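Local coordinates for protein possible thiamine biosynthesis enzyme (Candida albicans, PDB 2X7Q) that is of unknown function but adopts the generic periplasmic binding protein fold of the SsuA/TauA family and may bind a small solute, perhaps one linked to thiamine biosynthesis, at residues 93-99 with 197-203; 25-29 with 258-264; 78-84 with 302-306. The protein carries 1 engineered substitution. All blocks are in the same frame, centred on the assembly; numbering follows the deposited sequence.

Contact 1 (93-99 with 197-203); sequences TYVKSPL and YTPWSSW
The ring of Tyr94 meets Trp203 at its edge: CB of Trp203 lies in the ring plane, 3.8 Å from Tyr94 CD2. The Trp203 indole receives Leu99 CD1 at its own edge, 3.9 Å from NE1, while Val95 CG2 reaches the indole obliquely. Thr198 CB and Pro199 CD rest over the rim of one face of the Trp200 ring. These residues belong to two connections, 88-95 to 100-106 and 190-197 to 203-208, that pass between the two sheets of a periplasmic binding protein fold, consistent with the hinge between its lobes. Val95 and Trp203 form an antiparallel hydrogen-bonded pair, their side chains side by side. Trp203 O is gripped twice from one face of its carbonyl plane, by Tyr94 N (2.8 Å) and by Val95 N (3.2 Å, angle at hydrogen 167°). Farther along, serine hydroxyls replace regular sheet bonding: Ser201 OG donates to Lys96 O, and Ser202 OG to Ser97 O at 2.9 Å, with a C=O···O angle of 163°. Thr198 N donates to Leu99 O. With chi1 at 62°, Thr198 OG1 sits where it can accept from Leu99 N (2.8 Å) and donate to Trp200 O (2.8 Å).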
loop_
_atom_site.group_PDB
_atom_site.type_symbol
_atom_site.label_atom_id
_atom_site.label_comp_id
_atom_site.label_asym_id
_atom_site.label_seq_id
_atom_site.Cartn_x
_atom_site.Cartn_y
_atom_site.Cartn_z
ATOM N N THR A 93 5.198 10.699 -0.832
ATOM C CA THR A 93 4.080 10.062 -0.147
ATOM C C THR A 93 2.773 10.288 -0.901
ATOM O O THR A 93 2.455 11.414 -1.280
ATOM C CB THR A 93 3.923 10.600 1.287
ATOM O OG1 THR A 93 5.141 10.395 2.012
ATOM C CG2 THR A 93 2.785 9.890 2.003
ATOM N N TYR A 94 2.022 9.212 -1.114
ATOM C CA TYR A 94 0.744 9.287 -1.813
ATOM C C TYR A 94 -0.410 9.430 -0.825
ATOM O O TYR A 94 -1.322 10.233 -1.028
ATOM C CB TYR A 94 0.547 8.045 -2.683
ATOM C CG TYR A 94 -0.771 8.009 -3.422
ATOM C CD1 TYR A 94 -1.041 8.910 -4.443
ATOM C CD2 TYR A 94 -1.742 7.068 -3.106
ATOM C CE1 TYR A 94 -2.243 8.880 -5.125
ATOM C CE2 TYR A 94 -2.946 7.029 -3.781
ATOM C CZ TYR A 94 -3.190 7.937 -4.790
ATOM O OH TYR A 94 -4.385 7.902 -5.466
ATOM N N VAL A 95 -0.364 8.643 0.244
ATOM C CA VAL A 95 -1.362 8.729 1.302
ATOM C C VAL A 95 -0.702 9.012 2.645
ATOM O O VAL A 95 0.187 8.280 3.080
ATOM C CB VAL A 95 -2.192 7.440 1.407
ATOM C CG1 VAL A 95 -3.110 7.505 2.613
ATOM C CG2 VAL A 95 -2.991 7.225 0.131
ATOM N N LYS A 96 -1.146 10.081 3.296
ATOM C CA LYS A 96 -0.553 10.517 4.554
ATOM C C LYS A 96 -1.104 9.743 5.750
ATOM O O LYS A 96 -0.362 9.388 6.669
ATOM C CB LYS A 96 -0.778 12.016 4.747
ATOM C CG LYS A 96 -0.107 12.594 5.979
ATOM C CD LYS A 96 -0.254 14.103 6.011
ATOM C CE LYS A 96 0.332 14.735 4.758
ATOM N NZ LYS A 96 0.179 16.216 4.764
ATOM N N SER A 97 -2.409 9.489 5.735
ATOM C CA SER A 97 -3.066 8.782 6.831
ATOM C C SER A 97 -2.623 7.319 6.900
ATOM O O SER A 97 -2.257 6.727 5.886
ATOM C CB SER A 97 -4.587 8.876 6.689
ATOM O OG SER A 97 -5.002 8.483 5.394
ATOM N N PRO A 98 -2.653 6.733 8.105
ATOM C CA PRO A 98 -2.229 5.343 8.315
ATOM C C PRO A 98 -3.255 4.342 7.804
ATOM O O PRO A 98 -4.441 4.666 7.759
ATOM C CB PRO A 98 -2.126 5.241 9.836
ATOM C CG PRO A 98 -3.107 6.232 10.342
ATOM C CD PRO A 98 -3.062 7.381 9.363
ATOM N N LEU A 99 -2.802 3.147 7.429
ATOM C CA LEU A 99 -3.695 2.099 6.942
ATOM C C LEU A 99 -4.309 1.316 8.104
ATOM O O LEU A 99 -3.610 0.945 9.046
ATOM C CB LEU A 99 -2.941 1.143 6.012
ATOM C CG LEU A 99 -3.792 0.276 5.080
ATOM C CD1 LEU A 99 -4.373 1.125 3.967
ATOM C CD2 LEU A 99 -2.978 -0.874 4.501
ATOM N N TYR A 197 -3.733 -0.072 13.274
ATOM C CA TYR A 197 -3.277 0.946 12.338
ATOM C C TYR A 197 -1.789 0.793 12.055
ATOM O O TYR A 197 -1.042 0.258 12.876
ATOM C CB TYR A 197 -3.540 2.348 12.896
ATOM C CG TYR A 197 -5.001 2.735 12.970
ATOM C CD1 TYR A 197 -5.652 3.279 11.872
ATOM C CD2 TYR A 197 -5.720 2.572 14.144
ATOM C CE1 TYR A 197 -6.987 3.637 11.939
ATOM C CE2 TYR A 197 -7.052 2.926 14.223
ATOM C CZ TYR A 197 -7.682 3.460 13.117
ATOM O OH TYR A 197 -9.010 3.815 13.189
ATOM N N THR A 198 -1.362 1.267 10.890
ATOM C CA THR A 198 0.057 1.338 10.579
ATOM C C THR A 198 0.635 2.589 11.230
ATOM O O THR A 198 0.070 3.676 11.097
ATOM C CB THR A 198 0.305 1.393 9.060
ATOM O OG1 THR A 198 -0.299 2.573 8.515
ATOM C CG2 THR A 198 -0.282 0.166 8.377
ATOM N N PRO A 199 1.757 2.439 11.951
ATOM C CA PRO A 199 2.388 3.587 12.610
ATOM C C PRO A 199 2.861 4.624 11.597
ATOM O O PRO A 199 3.177 5.753 11.973
ATOM C CB PRO A 199 3.597 2.966 13.315
ATOM C CG PRO A 199 3.276 1.513 13.439
ATOM C CD PRO A 199 2.457 1.175 12.238
ATOM N N TRP A 200 2.898 4.240 10.324
ATOM C CA TRP A 200 3.444 5.094 9.275
ATOM C C TRP A 200 2.391 5.469 8.237
ATOM O O TRP A 200 1.310 4.879 8.195
ATOM C CB TRP A 200 4.601 4.377 8.581
ATOM C CG TRP A 200 4.242 2.989 8.144
ATOM C CD1 TRP A 200 3.564 2.635 7.015
ATOM C CD2 TRP A 200 4.538 1.765 8.836
ATOM N NE1 TRP A 200 3.421 1.268 6.959
ATOM C CE2 TRP A 200 4.007 0.714 8.060
ATOM C CE3 TRP A 200 5.198 1.463 10.028
ATOM C CZ2 TRP A 200 4.122 -0.622 8.447
ATOM C CZ3 TRP A 200 5.308 0.137 10.407
ATOM C CH2 TRP A 200 4.774 -0.888 9.619
ATOM N N SER A 201 2.713 6.453 7.400
ATOM C CA SER A 201 1.876 6.786 6.253
ATOM C C SER A 201 1.779 5.555 5.359
ATOM O O SER A 201 2.764 4.848 5.165
ATOM C CB SER A 201 2.459 7.970 5.481
ATOM O OG SER A 201 2.462 9.143 6.276
ATOM N N SER A 202 0.594 5.305 4.812
ATOM C CA SER A 202 0.304 4.019 4.178
ATOM C C SER A 202 0.782 3.852 2.734
ATOM O O SER A 202 1.157 2.751 2.332
ATOM C CB SER A 202 -1.190 3.703 4.278
ATOM O OG SER A 202 -1.975 4.752 3.751
ATOM N N TRP A 203 0.769 4.929 1.954
ATOM C CA TRP A 203 1.077 4.822 0.530
ATOM C C TRP A 203 2.183 5.768 0.066
ATOM O O TRP A 203 2.282 6.903 0.533
ATOM C CB TRP A 203 -0.192 5.043 -0.297
ATOM C CG TRP A 203 -1.224 3.976 -0.092
ATOM C CD1 TRP A 203 -2.069 3.846 0.970
ATOM C CD2 TRP A 203 -1.523 2.883 -0.977
ATOM N NE1 TRP A 203 -2.873 2.744 0.803
ATOM C CE2 TRP A 203 -2.557 2.139 -0.379
ATOM C CE3 TRP A 203 -1.010 2.472 -2.209
ATOM C CZ2 TRP A 203 -3.091 0.996 -0.983
ATOM C CZ3 TRP A 203 -1.544 1.339 -2.801
ATOM C CH2 TRP A 203 -2.572 0.615 -2.189
#

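Contact 2 (25-29 with 258-264); sequences HFSTP and WTKTVEF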
loop_
_atom_site.group_PDB
_atom_site.type_symbol
_atom_site.label_atom_id
_atom_site.label_comp_id
_atom_site.label_asym_id
_atom_site.label_seq_id
_atom_site.Cartn_x
_atom_site.Cartn_y
_atom_site.Cartn_z
ATOM N N HIS A 25 -9.974 1.766 -3.291
ATOM C CA HIS A 25 -10.495 3.102 -3.027
ATOM C C HIS A 25 -9.388 4.152 -3.036
ATOM O O HIS A 25 -9.624 5.307 -3.383
ATOM C CB HIS A 25 -11.247 3.136 -1.694
ATOM C CG HIS A 25 -10.598 2.325 -0.616
ATOM N ND1 HIS A 25 -11.319 1.491 0.224
ATOM C CD2 HIS A 25 -9.309 2.207 -0.238
ATOM C CE1 HIS A 25 -10.493 0.906 1.067
ATOM N NE2 HIS A 25 -9.263 1.320 0.812
ATOM N N PHE A 26 -8.179 3.748 -2.657
ATOM C CA PHE A 26 -7.053 4.678 -2.589
ATOM C C PHE A 26 -6.645 5.208 -3.961
ATOM O O PHE A 26 -6.045 6.277 -4.064
ATOM C CB PHE A 26 -5.846 4.024 -1.911
ATOM C CG PHE A 26 -6.036 3.774 -0.445
ATOM C CD1 PHE A 26 -6.203 2.486 0.037
ATOM C CD2 PHE A 26 -6.053 4.829 0.451
ATOM C CE1 PHE A 26 -6.380 2.257 1.388
ATOM C CE2 PHE A 26 -6.231 4.607 1.803
ATOM C CZ PHE A 26 -6.395 3.318 2.272
ATOM N N SER A 27 -6.967 4.460 -5.011
ATOM C CA SER A 27 -6.564 4.829 -6.363
ATOM C C SER A 27 -7.502 5.870 -6.968
ATOM O O SER A 27 -7.326 6.282 -8.115
ATOM C CB SER A 27 -6.514 3.594 -7.262
ATOM O OG SER A 27 -7.810 3.081 -7.493
ATOM N N THR A 28 -8.495 6.293 -6.193
ATOM C CA THR A 28 -9.490 7.251 -6.667
ATOM C C THR A 28 -8.882 8.511 -7.295
ATOM O O THR A 28 -9.238 8.871 -8.415
ATOM C CB THR A 28 -10.485 7.638 -5.549
ATOM O OG1 THR A 28 -11.308 6.511 -5.227
ATOM C CG2 THR A 28 -11.370 8.783 -5.996
ATOM N N PRO A 29 -7.968 9.184 -6.576
ATOM C CA PRO A 29 -7.352 10.404 -7.113
ATOM C C PRO A 29 -6.690 10.174 -8.469
ATOM O O PRO A 29 -6.726 11.059 -9.324
ATOM C CB PRO A 29 -6.294 10.750 -6.062
ATOM C CG PRO A 29 -6.815 10.161 -4.801
ATOM C CD PRO A 29 -7.496 8.888 -5.211
ATOM N N TRP A 258 -15.141 5.535 4.582
ATOM C CA TRP A 258 -13.714 5.542 4.280
ATOM C C TRP A 258 -13.189 6.943 3.976
ATOM O O TRP A 258 -12.091 7.302 4.398
ATOM C CB TRP A 258 -13.414 4.595 3.118
ATOM C CG TRP A 258 -12.033 4.754 2.557
ATOM C CD1 TRP A 258 -10.878 4.229 3.060
ATOM C CD2 TRP A 258 -11.660 5.491 1.386
ATOM N NE1 TRP A 258 -9.811 4.591 2.273
ATOM C CE2 TRP A 258 -10.266 5.367 1.238
ATOM C CE3 TRP A 258 -12.375 6.244 0.448
ATOM C CZ2 TRP A 258 -9.570 5.966 0.192
ATOM C CZ3 TRP A 258 -11.682 6.839 -0.588
ATOM C CH2 TRP A 258 -10.295 6.695 -0.709
ATOM N N THR A 259 -13.974 7.735 3.251
ATOM C CA THR A 259 -13.552 9.079 2.864
ATOM C C THR A 259 -13.282 9.966 4.076
ATOM O O THR A 259 -12.586 10.975 3.972
ATOM C CB THR A 259 -14.600 9.775 1.968
ATOM O OG1 THR A 259 -15.793 10.022 2.723
ATOM C CG2 THR A 259 -14.933 8.912 0.760
ATOM N N LYS A 260 -13.841 9.587 5.221
ATOM C CA LYS A 260 -13.699 10.379 6.439
ATOM C C LYS A 260 -12.521 9.915 7.295
ATOM O O LYS A 260 -12.341 10.381 8.420
ATOM C CB LYS A 260 -14.992 10.345 7.258
ATOM C CG LYS A 260 -16.183 11.025 6.584
ATOM C CD LYS A 260 -17.299 11.327 7.581
ATOM C CE LYS A 260 -17.991 10.062 8.072
ATOM N NZ LYS A 260 -18.846 9.438 7.024
ATOM N N THR A 261 -11.720 9.002 6.756
ATOM C CA THR A 261 -10.550 8.494 7.465
ATOM C C THR A 261 -9.273 8.711 6.660
ATOM O O THR A 261 -8.176 8.742 7.218
ATOM C CB THR A 261 -10.684 6.987 7.776
ATOM O OG1 THR A 261 -10.665 6.239 6.552
ATOM C CG2 THR A 261 -11.977 6.708 8.524
ATOM N N VAL A 262 -9.423 8.856 5.347
ATOM C CA VAL A 262 -8.271 8.979 4.458
ATOM C C VAL A 262 -7.840 10.422 4.231
ATOM O O VAL A 262 -8.674 11.320 4.127
ATOM C CB VAL A 262 -8.541 8.315 3.090
ATOM C CG1 VAL A 262 -9.735 8.955 2.408
ATOM C CG2 VAL A 262 -7.307 8.385 2.204
ATOM N N GLU A 263 -6.528 10.635 4.171
ATOM C CA GLU A 263 -5.974 11.935 3.814
ATOM C C GLU A 263 -4.842 11.772 2.807
ATOM O O GLU A 263 -3.717 11.441 3.177
ATOM C CB GLU A 263 -5.461 12.681 5.048
ATOM C CG GLU A 263 -4.874 14.051 4.722
ATOM C CD GLU A 263 -4.161 14.687 5.897
ATOM O OE1 GLU A 263 -3.726 13.948 6.804
ATOM O OE2 GLU A 263 -4.022 15.928 5.909
ATOM N N PHE A 264 -5.145 12.004 1.536
ATOM C CA PHE A 264 -4.124 11.962 0.499
ATOM C C PHE A 264 -3.159 13.130 0.672
ATOM O O PHE A 264 -3.524 14.171 1.219
ATOM C CB PHE A 264 -4.768 11.997 -0.888
ATOM C CG PHE A 264 -5.603 10.786 -1.198
ATOM C CD1 PHE A 264 -6.979 10.808 -1.019
ATOM C CD2 PHE A 264 -5.011 9.624 -1.668
ATOM C CE1 PHE A 264 -7.748 9.691 -1.304
ATOM C CE2 PHE A 264 -5.775 8.505 -1.955
ATOM C CZ PHE A 264 -7.144 8.540 -1.773
#
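Trp258, Phe264 and Phe26 carry this contact, in which no hydrogen bond runs between 25-29 and 258-264. Trp258, on the last turn of helix 252-259, offers one face of its indole to His25. The imidazole stacks face to face on the five-membered ring, centroids 3.8 Å apart and planes at 16°, and His25 CB stands over the six-membered ring, 3.6 Å from its centroid. With chi1 at 60°, Val262 turns CG1 to the opposite face of the indole, toward its rim, and CG2 to the rings of Phe26 and Phe264. The indole is thus held between two side chains, while its edge points at the face of Phe26, planes at 83°, a T-shaped pair whose closest atoms are Phe26 CE2 and Trp258 NE1 at 3.6 Å. Val262 CG2 sits at the edge of Phe26, 3.9 Å from CE2.

Both faces of the Phe264 ring are covered. Pro29 CG lies almost on the ring normal, 3.4 Å from the centroid, as a CH-pi contact, and Val262 CG2 takes the other face toward the rim. Phe26 O approaches the edge of this ring, 3.1 Å from Phe264 CE2. Thr28 OG1 donates to His25 O at 2.8 Å, and Thr28 N joins it from the same face of the carbonyl plane. Ile244 of helix 237-247 touches His25 and Trp258, while Tyr233 of helix 216-235 meets the Phe264 ring edge to face. His25, Phe26 and Trp258 form an aromatic cluster, joining the 3-10 turn between strand 17-21 and helix 28-35 to the end of helix 252-259 in this binding-protein fold.

Contact 3 (78-84 with 302-306); sequences IADIAKG and RLNSN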
loop_
_atom_site.group_PDB
_atom_site.type_symbol
_atom_site.label_atom_id
_atom_site.label_comp_id
_atom_site.label_asym_id
_atom_site.label_seq_id
_atom_site.Cartn_x
_atom_site.Cartn_y
_atom_site.Cartn_z
ATOM N N ILE A 78 9.914 0.112 1.620
ATOM C CA ILE A 78 10.935 0.369 2.630
ATOM C C ILE A 78 11.688 -0.906 2.997
ATOM O O ILE A 78 12.916 -0.912 3.069
ATOM C CB ILE A 78 10.333 0.978 3.912
ATOM C CG1 ILE A 78 9.654 2.313 3.603
ATOM C CG2 ILE A 78 11.411 1.158 4.973
ATOM C CD1 ILE A 78 10.589 3.357 3.030
ATOM N N ALA A 79 10.946 -1.983 3.231
ATOM C CA ALA A 79 11.555 -3.259 3.587
ATOM C C ALA A 79 12.399 -3.807 2.440
ATOM O O ALA A 79 13.514 -4.280 2.654
ATOM C CB ALA A 79 10.487 -4.264 3.992
ATOM N N ASP A 80 11.865 -3.732 1.223
ATOM C CA ASP A 80 12.569 -4.225 0.046
ATOM C C ASP A 80 13.907 -3.508 -0.126
ATOM O O ASP A 80 14.915 -4.130 -0.463
ATOM C CB ASP A 80 11.705 -4.047 -1.206
ATOM C CG ASP A 80 12.139 -4.947 -2.349
ATOM O OD1 ASP A 80 12.185 -6.179 -2.155
ATOM O OD2 ASP A 80 12.430 -4.422 -3.443
ATOM N N ILE A 81 13.912 -2.199 0.112
ATOM C CA ILE A 81 15.134 -1.405 0.023
ATOM C C ILE A 81 16.096 -1.754 1.157
ATOM O O ILE A 81 17.298 -1.908 0.940
ATOM C CB ILE A 81 14.830 0.108 0.064
ATOM C CG1 ILE A 81 13.990 0.517 -1.147
ATOM C CG2 ILE A 81 16.120 0.914 0.113
ATOM C CD1 ILE A 81 13.627 1.988 -1.172
ATOM N N ALA A 82 15.553 -1.877 2.363
ATOM C CA ALA A 82 16.342 -2.227 3.540
ATOM C C ALA A 82 16.958 -3.617 3.408
ATOM O O ALA A 82 17.943 -3.935 4.074
ATOM C CB ALA A 82 15.485 -2.143 4.793
ATOM N N LYS A 83 16.365 -4.440 2.547
ATOM C CA LYS A 83 16.830 -5.806 2.340
ATOM C C LYS A 83 17.889 -5.884 1.240
ATOM O O LYS A 83 18.443 -6.952 0.979
ATOM C CB LYS A 83 15.654 -6.743 2.037
ATOM C CG LYS A 83 14.775 -7.055 3.249
ATOM C CD LYS A 83 13.505 -7.795 2.837
ATOM C CE LYS A 83 12.659 -8.195 4.042
ATOM N NZ LYS A 83 13.355 -9.168 4.926
ATOM N N GLY A 84 18.168 -4.753 0.598
ATOM C CA GLY A 84 19.250 -4.680 -0.368
ATOM C C GLY A 84 18.852 -4.440 -1.814
ATOM O O GLY A 84 19.623 -4.739 -2.727
ATOM N N ARG A 302 21.140 2.381 3.487
ATOM C CA ARG A 302 20.432 1.945 2.290
ATOM C C ARG A 302 19.233 2.840 1.986
ATOM O O ARG A 302 18.924 3.104 0.825
ATOM C CB ARG A 302 19.998 0.484 2.425
ATOM C CG ARG A 302 21.157 -0.498 2.403
ATOM C CD ARG A 302 20.685 -1.919 2.629
ATOM N NE ARG A 302 21.771 -2.885 2.496
ATOM C CZ ARG A 302 21.645 -4.188 2.723
ATOM N NH1 ARG A 302 20.477 -4.688 3.100
ATOM N NH2 ARG A 302 22.685 -4.994 2.576
ATOM N N LEU A 303 18.566 3.307 3.036
ATOM C CA LEU A 303 17.403 4.173 2.885
ATOM C C LEU A 303 17.811 5.612 2.570
ATOM O O LEU A 303 17.122 6.313 1.830
ATOM C CB LEU A 303 16.540 4.133 4.150
ATOM C CG LEU A 303 15.884 2.790 4.475
ATOM C CD1 LEU A 303 15.097 2.879 5.769
ATOM C CD2 LEU A 303 14.986 2.349 3.330
ATOM N N ASN A 304 18.932 6.048 3.137
ATOM C CA ASN A 304 19.443 7.394 2.898
ATOM C C ASN A 304 19.836 7.633 1.441
ATOM O O ASN A 304 19.968 8.776 1.009
ATOM C CB ASN A 304 20.633 7.690 3.816
ATOM C CG ASN A 304 20.209 8.185 5.187
ATOM O OD1 ASN A 304 19.202 8.880 5.325
ATOM N ND2 ASN A 304 20.987 7.839 6.207
ATOM N N SER A 305 20.014 6.551 0.690
ATOM C CA SER A 305 20.436 6.647 -0.705
ATOM C C SER A 305 19.275 6.471 -1.680
ATOM O O SER A 305 19.344 6.924 -2.822
ATOM C CB SER A 305 21.527 5.615 -1.010
ATOM O OG SER A 305 22.673 5.817 -0.204
ATOM N N ASN A 306 18.210 5.814 -1.228
ATOM C CA ASN A 306 17.088 5.493 -2.103
ATOM C C ASN A 306 15.756 6.114 -1.680
ATOM O O ASN A 306 14.725 5.862 -2.305
ATOM C CB ASN A 306 16.935 3.974 -2.248
ATOM C CG ASN A 306 18.078 3.340 -3.023
ATOM O OD1 ASN A 306 17.857 2.564 -3.952
ATOM N ND2 ASN A 306 19.306 3.667 -2.642
HETATM O O HOH W 1 20.507 -7.578 3.732
#
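This is a helix-helix contact at the C-terminal ends of helices 74-82 and 296-306, where Ile81 packs on Leu303 and Arg302 reaches over to the last turn of the first helix. The axes of the short helical segments approach to 9.6 Å, with 115° between their directions, a steep crossing. The apolar part depends on Leu303 CD2, which lies 3.7 Å from Ile81 CG2 and 4.1 Å from Ile78 CG2, the Leu303 side chain crossing that of Ile78 at about a right angle. Ile81 CG2, anti to its backbone nitrogen, also touches Asn306 CB at 3.9 Å.

The polar part is one direct hydrogen bond with a water beside it. Extended from CG to NE, the Arg302 chain carries NH1 to Ala82 O (2.8 Å), which lies close to the guanidinium plane, although NH1 stands 45° out of the carbonyl plane. The same NH1 donates to a water at 3.0 Å, which makes a weak bond to Lys83 O. Gly84 CA rests over one face of the guanidinium toward its rim. Gly84 closes helix 74-82 in a Schellman motif: phi is positive, 114°, and one of the two bonds back into the last turn runs from Gly84 N to Ile81 O (3.0 Å). Helix 275-289 packs on Ile78 and Leu303 through Ile278 and Val279, and Ile88 and Val90 of strand 88-95 lie against Ile81.

Contacts 1 and 2 adjoin, their centres 11 Å apart. Tyr94 OH probably donates to Phe26 O (2.7 Å), Ser97 OG probably bonds Glu263 N (2.9 Å), and Phe26 CD1 packs 3.4 Å from Trp203 NE1, so the connections between the two sheets and the aromatic cluster form one packed region. Glycerol, probably from the crystallisation liquor, lies about 4 Å from the side chain of Tyr197 and likewise of Phe26, and may mark a pocket. Contact 3 stands apart, its centre 18 Å from that of contact 1 and 27 Å from that of contact 2, across the chain's centre from the latter. Helix 74-82 leads into strand 88-95 of contact 1. A calcium ion lies about 4 Å from Gly84.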